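Protein phosphatase 2C (Toxoplasma gondii, PDB 3D8K) probably catalyses the metal-dependent dephosphorylation of phosphoserine and phosphothreonine residues in proteins. Local coordinates at residues I85-F89 against A250-V254; I109-E115 against I165-A171; V123-I128 against T255-Y260. All blocks are in the same frame, centred on the assembly; numbering follows the deposited sequence.

Overall arrangement
All three contacts lie around one six-stranded antiparallel sheet of the PP2C beta-sandwich. Interaction 2 pairs two inner strands, 106-115 and 165-173. Interaction 1 sets helix 82-97 against the start of strand 253-259. Interaction 3 sets a hairpin against the rest of that strand, which is outermost in the sheet within this chain. The centres of interactions 1 and 2 are about 16 Å apart, those of 2 and 3 about 10 Å, and those of 1 and 3 about 19 Å. Along the chain, interaction 2 is nested inside the loop closed by interaction 1, and interaction 3 crosses both. Interaction 2 lies inside the sheet, interaction 1 covers it with a helix, and interaction 3 joins a small three-stranded sheet to its edge.

Interaction 1: I85-F89 against A250-V254; sequences ITRQF and AVPDV
Residues 85-89 are a piece of helix 82-97. Residues 250-252 are loop, extended at Val251 and Pro252, and run into a strand at Asp253. The backbones come nearest at Thr86 and Val251, CA to CA 6.3 Å. The CA-to-CB bond of Ile85 (chi1 m, chi2 t) points toward residues 250-254, and Ile85 CD1 lies 4.2 Å from Val254 CG1. That of Thr86 (chi1 m) points sideways. Thr86 CG2 is 4.0 Å from Val251 CG1, and Thr86 OG1 is 4.2 Å from both Pro252 CG and Val254 CG2. This is helix-on-sheet packing in the PP2C beta-sandwich: Ile85 and Phe89 also cover Ala171 in the neighbouring strand 165-173. The CA-to-CB bond of Val251 points away from the helix, that of Pro252 toward it. Phe89 (chi1 -95°, chi2 68°) takes Pro252 over one ring face. Pro252 CG stands 3.6 Å from the ring centroid, 10° off the normal, a CH-pi contact. Phe89 CD2 is 3.6 Å from Pro252 CD and 3.7 Å from Ala250 O.

Interaction 2: I109-E115 against I165-A171; sequences IIFVRYE and IYTIHVA
These two strands are antiparallel neighbours inside the six-stranded sheet of the PP2C beta-sandwich. Their axes approach to 4.5 Å, with N-to-C directions 156° apart. The register pairs Ile109 with Ala171 and continues through Phe111-His169 and Arg113-Thr167 to Glu115-Ile165, all hydrogen-bonded pairs. Ile109 N bonds Ala171 O at 2.9 Å, and Ala171 N bonds Ile109 O at 2.8 Å. Phe111 N to His169 O and His169 N to Phe111 O are both 2.9 Å. Arg113 N to Thr167 O is 3.0 Å; Thr167 N to Arg113 O is 2.6 Å. Glu115 N to Ile165 O is 3.3 Å, and Ile165 N to Glu115 O is weak at 3.5 Å. The intervening backbones bond outward: Ile110 with His51, Val112 with Arg49, Ile168 with Phe257. Val112 and Ile168 face Ile265 of the other sheet. Ile109, Phe111 and Ala171 face helix 82-97. Tyr114 CB lies 3.5 Å from Tyr166 CE1; their hydroxyls bond Lys163 O and Pro324 O respectively. On the face of Arg113, Glu115 (chi1 p, chi2 m) curls back, and its OE1 accepts from Thr167 OG1 at 2.8 Å.

Interaction 3: V123-I128 against T255-Y260; sequences VVGRQI and TTFFAY
Ile128 N donates to Thr256 O at 2.8 Å. A second bond, Phe258 N to Arg126 O, is weak at 3.4 Å. Together they make a single bridge between Gln127 and Phe257, CA to CA 4.3 Å. One water accepts from Gln127 NE2 (3.0 Å) and Thr256 N (3.0 Å) and donates to Ile128 O (2.8 Å). Gly125 and Arg126 both have positive phi, and Gln127 N bonds Val124 O at 2.9 Å. Arg126 NH2 has polar partners outside the segments: a salt bridge to Asp263 and a hydrogen bond to Ser182. The Arg126 side chain (chi1 -126°, chi2 p, chi3 t) crosses the Phe258 ring (chi1 p), with Arg126 CD 3.7 Å from Phe258 CZ and NE over one face. Gln127 (t, t) sets CG 3.6 Å from the Phe257 ring centroid, a CH-pi contact over the face. Ile128 (m, t) brings CD1 to 4.0 Å from Phe258 CB. Val123 CG1 meets the Phe258 ring edge, 4.0 Å from Phe258 CE1. This is a two-residue beta-hairpin turn, docked along the outermost strand of a PP2C sandwich sheet.

Interaction 1: I85-F89 against A250-V254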
loop_
_atom_site.group_PDB
_atom_site.type_symbol
_atom_site.label_atom_id
_atom_site.label_comp_id
_atom_site.label_asym_id
_atom_site.label_seq_id
_atom_site.Cartn_x
_atom_site.Cartn_y
_atom_site.Cartn_z
ATOM N N ILE C 85 26.956 1.184 13.897
ATOM C CA ILE C 85 26.911 -0.240 14.200
ATOM C C ILE C 85 27.536 -0.543 15.564
ATOM O O ILE C 85 27.085 -1.438 16.287
ATOM C CB ILE C 85 27.647 -1.064 13.115
ATOM C CG1 ILE C 85 26.951 -0.899 11.761
ATOM C CG2 ILE C 85 27.655 -2.531 13.485
ATOM C CD1 ILE C 85 27.691 -1.560 10.587
ATOM N N THR C 86 28.582 0.202 15.906
ATOM C CA THR C 86 29.275 0.022 17.175
ATOM C C THR C 86 28.393 0.450 18.346
ATOM O O THR C 86 28.366 -0.196 19.392
ATOM C CB THR C 86 30.580 0.843 17.201
ATOM O OG1 THR C 86 31.528 0.254 16.304
ATOM C CG2 THR C 86 31.165 0.887 18.593
ATOM N N ARG C 87 27.669 1.543 18.146
ATOM C CA ARG C 87 26.794 2.104 19.166
ATOM C C ARG C 87 25.680 1.158 19.570
ATOM O O ARG C 87 25.318 1.075 20.739
ATOM C CB ARG C 87 26.194 3.408 18.660
ATOM C CG ARG C 87 25.220 4.040 19.609
ATOM C CD ARG C 87 24.470 5.167 18.933
ATOM N NE ARG C 87 25.336 6.300 18.638
ATOM C CZ ARG C 87 25.889 7.066 19.566
ATOM N NH1 ARG C 87 25.663 6.815 20.849
ATOM N NH2 ARG C 87 26.659 8.087 19.207
ATOM N N GLN C 88 25.142 0.435 18.599
ATOM C CA GLN C 88 24.059 -0.494 18.875
ATOM C C GLN C 88 24.601 -1.706 19.633
ATOM O O GLN C 88 23.913 -2.282 20.487
ATOM C CB GLN C 88 23.404 -0.917 17.563
ATOM C CG GLN C 88 21.889 -0.885 17.594
ATOM C CD GLN C 88 21.330 0.420 18.142
ATOM O OE1 GLN C 88 21.734 1.510 17.737
ATOM N NE2 GLN C 88 20.380 0.311 19.058
ATOM N N PHE C 89 25.834 -2.091 19.318
ATOM C CA PHE C 89 26.448 -3.217 20.001
ATOM C C PHE C 89 26.513 -2.861 21.473
ATOM O O PHE C 89 26.364 -3.725 22.332
ATOM C CB PHE C 89 27.859 -3.475 19.475
ATOM C CG PHE C 89 27.924 -4.511 18.402
ATOM C CD1 PHE C 89 27.372 -4.268 17.143
ATOM C CD2 PHE C 89 28.508 -5.757 18.655
ATOM C CE1 PHE C 89 27.393 -5.252 16.146
ATOM C CE2 PHE C 89 28.538 -6.751 17.667
ATOM C CZ PHE C 89 27.977 -6.496 16.408
ATOM N N ALA C 250 33.143 -5.828 23.798
ATOM C CA ALA C 250 31.907 -6.101 23.068
ATOM C C ALA C 250 31.863 -5.060 21.939
ATOM O O ALA C 250 30.828 -4.803 21.328
ATOM C CB ALA C 250 30.698 -5.973 23.975
ATOM N N VAL C 251 33.016 -4.449 21.698
ATOM C CA VAL C 251 33.164 -3.473 20.631
ATOM C C VAL C 251 33.610 -4.291 19.421
ATOM O O VAL C 251 34.738 -4.812 19.382
ATOM C CB VAL C 251 34.255 -2.443 20.941
ATOM C CG1 VAL C 251 34.212 -1.345 19.903
ATOM C CG2 VAL C 251 34.079 -1.903 22.339
ATOM N N PRO C 252 32.730 -4.413 18.419
ATOM C CA PRO C 252 33.022 -5.173 17.211
ATOM C C PRO C 252 34.035 -4.554 16.278
ATOM O O PRO C 252 34.291 -3.346 16.302
ATOM C CB PRO C 252 31.663 -5.285 16.552
ATOM C CG PRO C 252 31.099 -3.939 16.814
ATOM C CD PRO C 252 31.430 -3.731 18.287
ATOM N N ASP C 253 34.608 -5.434 15.465
ATOM C CA ASP C 253 35.574 -5.098 14.430
ATOM C C ASP C 253 34.682 -4.917 13.207
ATOM O O ASP C 253 34.091 -5.871 12.728
ATOM C CB ASP C 253 36.547 -6.272 14.248
ATOM C CG ASP C 253 37.193 -6.304 12.873
ATOM O OD1 ASP C 253 37.633 -5.226 12.409
ATOM O OD2 ASP C 253 37.275 -7.410 12.265
ATOM N N VAL C 254 34.549 -3.685 12.736
ATOM C CA VAL C 254 33.711 -3.401 11.583
ATOM C C VAL C 254 34.510 -3.130 10.306
ATOM O O VAL C 254 35.263 -2.165 10.232
ATOM C CB VAL C 254 32.814 -2.184 11.847
ATOM C CG1 VAL C 254 31.898 -1.944 10.653
ATOM C CG2 VAL C 254 31.996 -2.404 13.111
#

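Interaction 2: I109-E115 against I165-A171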
loop_
_atom_site.group_PDB
_atom_site.type_symbol
_atom_site.label_atom_id
_atom_site.label_comp_id
_atom_site.label_asym_id
_atom_site.label_seq_id
_atom_site.Cartn_x
_atom_site.Cartn_y
_atom_site.Cartn_z
ATOM N N ILE C 109 27.853 -10.101 12.177
ATOM C CA ILE C 109 26.735 -9.508 11.469
ATOM C C ILE C 109 27.138 -9.015 10.095
ATOM O O ILE C 109 28.150 -8.346 9.940
ATOM C CB ILE C 109 26.141 -8.343 12.255
ATOM C CG1 ILE C 109 25.814 -8.797 13.683
ATOM C CG2 ILE C 109 24.909 -7.836 11.539
ATOM C CD1 ILE C 109 25.051 -7.780 14.512
ATOM N N ILE C 110 26.341 -9.361 9.095
ATOM C CA ILE C 110 26.630 -8.935 7.747
ATOM C C ILE C 110 25.518 -8.080 7.156
ATOM O O ILE C 110 24.371 -8.495 7.099
ATOM C CB ILE C 110 26.852 -10.144 6.831
ATOM C CG1 ILE C 110 27.870 -11.092 7.459
ATOM C CG2 ILE C 110 27.365 -9.684 5.496
ATOM C CD1 ILE C 110 27.963 -12.428 6.766
ATOM N N PHE C 111 25.873 -6.875 6.733
ATOM C CA PHE C 111 24.933 -5.968 6.096
ATOM C C PHE C 111 25.280 -6.007 4.619
ATOM O O PHE C 111 26.445 -5.817 4.243
ATOM C CB PHE C 111 25.129 -4.549 6.608
ATOM C CG PHE C 111 24.874 -4.403 8.064
ATOM C CD1 PHE C 111 23.687 -3.840 8.522
ATOM C CD2 PHE C 111 25.803 -4.856 8.993
ATOM C CE1 PHE C 111 23.424 -3.728 9.886
ATOM C CE2 PHE C 111 25.556 -4.751 10.349
ATOM C CZ PHE C 111 24.362 -4.183 10.798
ATOM N N VAL C 112 24.290 -6.266 3.772
ATOM C CA VAL C 112 24.559 -6.299 2.345
ATOM C C VAL C 112 23.637 -5.370 1.549
ATOM O O VAL C 112 22.419 -5.571 1.493
ATOM C CB VAL C 112 24.464 -7.736 1.833
ATOM C CG1 VAL C 112 24.819 -7.792 0.351
ATOM C CG2 VAL C 112 25.407 -8.609 2.642
ATOM N N ARG C 113 24.228 -4.337 0.951
ATOM C CA ARG C 113 23.477 -3.367 0.154
ATOM C C ARG C 113 23.954 -3.429 -1.282
ATOM O O ARG C 113 25.131 -3.656 -1.545
ATOM C CB ARG C 113 23.675 -1.933 0.694
ATOM C CG ARG C 113 22.890 -0.829 -0.057
ATOM C CD ARG C 113 22.444 0.358 0.851
ATOM N NE ARG C 113 20.987 0.596 0.798
ATOM C CZ ARG C 113 20.234 1.069 1.803
ATOM N NH1 ARG C 113 20.785 1.380 2.981
ATOM N NH2 ARG C 113 18.913 1.190 1.641
ATOM N N TYR C 114 23.025 -3.249 -2.210
ATOM C CA TYR C 114 23.354 -3.234 -3.624
ATOM C C TYR C 114 23.005 -1.850 -4.123
ATOM O O TYR C 114 21.958 -1.307 -3.789
ATOM C CB TYR C 114 22.527 -4.254 -4.403
ATOM C CG TYR C 114 22.554 -4.050 -5.915
ATOM C CD1 TYR C 114 23.616 -4.520 -6.692
ATOM C CD2 TYR C 114 21.517 -3.378 -6.564
ATOM C CE1 TYR C 114 23.645 -4.328 -8.071
ATOM C CE2 TYR C 114 21.537 -3.178 -7.942
ATOM C CZ TYR C 114 22.601 -3.656 -8.689
ATOM O OH TYR C 114 22.608 -3.474 -10.055
ATOM N N GLU C 115 23.904 -1.267 -4.896
ATOM C CA GLU C 115 23.646 0.039 -5.472
ATOM C C GLU C 115 23.894 -0.101 -6.956
ATOM O O GLU C 115 24.998 -0.460 -7.380
ATOM C CB GLU C 115 24.562 1.120 -4.888
ATOM C CG GLU C 115 26.032 0.789 -4.912
ATOM C CD GLU C 115 26.426 -0.104 -3.754
ATOM O OE1 GLU C 115 27.609 -0.494 -3.672
ATOM O OE2 GLU C 115 25.550 -0.412 -2.917
ATOM N N ILE C 165 27.360 -2.966 -7.933
ATOM C CA ILE C 165 28.192 -3.717 -7.000
ATOM C C ILE C 165 27.432 -3.906 -5.707
ATOM O O ILE C 165 26.403 -3.273 -5.483
ATOM C CB ILE C 165 29.496 -2.969 -6.661
ATOM C CG1 ILE C 165 29.171 -1.611 -6.036
ATOM C CG2 ILE C 165 30.338 -2.798 -7.911
ATOM C CD1 ILE C 165 30.398 -0.818 -5.636
ATOM N N TYR C 166 27.947 -4.778 -4.854
ATOM C CA TYR C 166 27.328 -5.042 -3.567
ATOM C C TYR C 166 28.246 -4.549 -2.455
ATOM O O TYR C 166 29.411 -4.942 -2.381
ATOM C CB TYR C 166 27.077 -6.538 -3.407
ATOM C CG TYR C 166 25.943 -7.064 -4.254
ATOM C CD1 TYR C 166 24.633 -7.063 -3.776
ATOM C CD2 TYR C 166 26.180 -7.592 -5.522
ATOM C CE1 TYR C 166 23.590 -7.586 -4.536
ATOM C CE2 TYR C 166 25.144 -8.115 -6.288
ATOM C CZ TYR C 166 23.854 -8.115 -5.790
ATOM O OH TYR C 166 22.831 -8.670 -6.528
ATOM N N THR C 167 27.730 -3.665 -1.604
ATOM C CA THR C 167 28.522 -3.165 -0.492
ATOM C C THR C 167 28.328 -4.069 0.709
ATOM O O THR C 167 27.206 -4.323 1.129
ATOM C CB THR C 167 28.127 -1.751 -0.100
ATOM O OG1 THR C 167 28.602 -0.840 -1.092
ATOM C CG2 THR C 167 28.737 -1.384 1.222
ATOM N N ILE C 168 29.427 -4.558 1.255
ATOM C CA ILE C 168 29.354 -5.431 2.401
ATOM C C ILE C 168 29.955 -4.834 3.654
ATOM O O ILE C 168 31.071 -4.327 3.652
ATOM C CB ILE C 168 30.067 -6.747 2.136
ATOM C CG1 ILE C 168 29.352 -7.505 1.017
ATOM C CG2 ILE C 168 30.131 -7.564 3.417
ATOM C CD1 ILE C 168 30.137 -8.693 0.497
ATOM N N HIS C 169 29.181 -4.893 4.728
ATOM C CA HIS C 169 29.624 -4.417 6.029
ATOM C C HIS C 169 29.657 -5.620 6.947
ATOM O O HIS C 169 28.667 -6.345 7.089
ATOM C CB HIS C 169 28.658 -3.396 6.620
ATOM C CG HIS C 169 28.856 -2.009 6.114
ATOM N ND1 HIS C 169 28.382 -1.587 4.890
ATOM C CD2 HIS C 169 29.478 -0.941 6.664
ATOM C CE1 HIS C 169 28.700 -0.320 4.710
ATOM N NE2 HIS C 169 29.367 0.097 5.773
ATOM N N VAL C 170 30.796 -5.859 7.561
ATOM C CA VAL C 170 30.852 -6.969 8.466
ATOM C C VAL C 170 31.142 -6.458 9.859
ATOM O O VAL C 170 32.101 -5.729 10.073
ATOM C CB VAL C 170 31.928 -7.974 8.063
ATOM C CG1 VAL C 170 31.950 -9.124 9.078
ATOM C CG2 VAL C 170 31.653 -8.494 6.670
ATOM N N ALA C 171 30.285 -6.829 10.797
ATOM C CA ALA C 171 30.451 -6.452 12.194
ATOM C C ALA C 171 30.818 -7.734 12.907
ATOM O O ALA C 171 29.934 -8.477 13.306
ATOM C CB ALA C 171 29.151 -5.898 12.756
#

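Interaction 3: V123-I128 against T255-Y260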
loop_
_atom_site.group_PDB
_atom_site.type_symbol
_atom_site.label_atom_id
_atom_site.label_comp_id
_atom_site.label_asym_id
_atom_site.label_seq_id
_atom_site.Cartn_x
_atom_site.Cartn_y
_atom_site.Cartn_z
ATOM N N VAL C 123 40.278 2.440 -1.834
ATOM C CA VAL C 123 40.283 1.007 -1.590
ATOM C C VAL C 123 41.614 0.272 -1.574
ATOM O O VAL C 123 42.521 0.565 -2.353
ATOM C CB VAL C 123 39.390 0.295 -2.640
ATOM C CG1 VAL C 123 39.338 -1.199 -2.368
ATOM C CG2 VAL C 123 38.004 0.899 -2.631
ATOM N N VAL C 124 41.688 -0.711 -0.681
ATOM C CA VAL C 124 42.840 -1.583 -0.545
ATOM C C VAL C 124 42.363 -2.945 -1.027
ATOM O O VAL C 124 41.728 -3.700 -0.273
ATOM C CB VAL C 124 43.303 -1.758 0.918
ATOM C CG1 VAL C 124 44.491 -2.711 0.967
ATOM C CG2 VAL C 124 43.678 -0.431 1.511
ATOM N N GLY C 125 42.673 -3.240 -2.284
ATOM C CA GLY C 125 42.298 -4.511 -2.872
ATOM C C GLY C 125 41.020 -5.112 -2.331
ATOM O O GLY C 125 41.058 -6.086 -1.562
ATOM N N ARG C 126 39.896 -4.518 -2.720
ATOM C CA ARG C 126 38.564 -4.983 -2.324
ATOM C C ARG C 126 38.007 -4.389 -1.038
ATOM O O ARG C 126 36.805 -4.206 -0.919
ATOM C CB ARG C 126 38.516 -6.518 -2.237
ATOM C CG ARG C 126 37.410 -7.178 -3.058
ATOM C CD ARG C 126 37.500 -6.814 -4.527
ATOM N NE ARG C 126 36.421 -7.415 -5.308
ATOM C CZ ARG C 126 36.513 -8.577 -5.945
ATOM N NH1 ARG C 126 37.639 -9.270 -5.903
ATOM N NH2 ARG C 126 35.479 -9.046 -6.621
ATOM N N GLN C 127 38.858 -4.078 -0.073
ATOM C CA GLN C 127 38.351 -3.502 1.162
ATOM C C GLN C 127 38.193 -2.019 0.966
ATOM O O GLN C 127 39.042 -1.375 0.390
ATOM C CB GLN C 127 39.303 -3.745 2.327
ATOM C CG GLN C 127 38.598 -3.692 3.696
ATOM C CD GLN C 127 39.499 -4.086 4.868
ATOM O OE1 GLN C 127 40.423 -4.900 4.731
ATOM N NE2 GLN C 127 39.213 -3.526 6.033
ATOM N N ILE C 128 37.092 -1.472 1.440
ATOM C CA ILE C 128 36.871 -0.050 1.308
ATOM C C ILE C 128 37.394 0.648 2.557
ATOM O O ILE C 128 36.954 0.366 3.680
ATOM C CB ILE C 128 35.370 0.236 1.108
ATOM C CG1 ILE C 128 34.926 -0.358 -0.233
ATOM C CG2 ILE C 128 35.102 1.728 1.189
ATOM C CD1 ILE C 128 33.463 -0.251 -0.500
ATOM N N THR C 255 34.327 -3.971 9.296
ATOM C CA THR C 255 35.030 -3.811 8.027
ATOM C C THR C 255 34.040 -3.588 6.891
ATOM O O THR C 255 32.858 -3.922 7.021
ATOM C CB THR C 255 35.877 -5.063 7.701
ATOM O OG1 THR C 255 35.049 -6.236 7.749
ATOM C CG2 THR C 255 37.012 -5.217 8.692
ATOM N N THR C 256 34.514 -3.021 5.782
ATOM C CA THR C 256 33.652 -2.782 4.624
ATOM C C THR C 256 34.357 -3.213 3.341
ATOM O O THR C 256 35.547 -2.965 3.173
ATOM C CB THR C 256 33.276 -1.302 4.496
ATOM O OG1 THR C 256 32.801 -0.817 5.753
ATOM C CG2 THR C 256 32.175 -1.126 3.467
ATOM N N PHE C 257 33.618 -3.872 2.450
ATOM C CA PHE C 257 34.142 -4.361 1.175
ATOM C C PHE C 257 33.055 -4.267 0.103
ATOM O O PHE C 257 31.873 -4.182 0.413
ATOM C CB PHE C 257 34.512 -5.846 1.251
ATOM C CG PHE C 257 35.613 -6.186 2.223
ATOM C CD1 PHE C 257 35.442 -6.014 3.596
ATOM C CD2 PHE C 257 36.802 -6.760 1.764
ATOM C CE1 PHE C 257 36.424 -6.409 4.489
ATOM C CE2 PHE C 257 37.787 -7.159 2.659
ATOM C CZ PHE C 257 37.596 -6.983 4.023
ATOM N N PHE C 258 33.451 -4.294 -1.162
ATOM C CA PHE C 258 32.469 -4.288 -2.236
ATOM C C PHE C 258 32.662 -5.604 -2.968
ATOM O O PHE C 258 33.744 -6.175 -2.943
ATOM C CB PHE C 258 32.673 -3.124 -3.200
ATOM C CG PHE C 258 33.924 -3.213 -3.992
ATOM C CD1 PHE C 258 35.158 -3.026 -3.391
ATOM C CD2 PHE C 258 33.875 -3.502 -5.344
ATOM C CE1 PHE C 258 36.329 -3.127 -4.125
ATOM C CE2 PHE C 258 35.040 -3.610 -6.095
ATOM C CZ PHE C 258 36.276 -3.420 -5.480
ATOM N N ALA C 259 31.604 -6.095 -3.595
ATOM C CA ALA C 259 31.665 -7.347 -4.322
ATOM C C ALA C 259 30.926 -7.161 -5.612
ATOM O O ALA C 259 29.913 -6.474 -5.662
ATOM C CB ALA C 259 31.017 -8.446 -3.537
ATOM N N TYR C 260 31.437 -7.790 -6.658
ATOM C CA TYR C 260 30.834 -7.695 -7.972
ATOM C C TYR C 260 29.734 -8.734 -8.058
ATOM O O TYR C 260 29.755 -9.711 -7.315
ATOM C CB TYR C 260 31.904 -7.966 -9.034
ATOM C CG TYR C 260 32.981 -6.898 -9.157
ATOM C CD1 TYR C 260 32.657 -5.606 -9.550
ATOM C CD2 TYR C 260 34.332 -7.198 -8.931
ATOM C CE1 TYR C 260 33.642 -4.631 -9.719
ATOM C CE2 TYR C 260 35.331 -6.232 -9.101
ATOM C CZ TYR C 260 34.978 -4.944 -9.499
ATOM O OH TYR C 260 35.950 -3.963 -9.702
HETATM O O HOH W 1 37.112 -1.462 5.740
#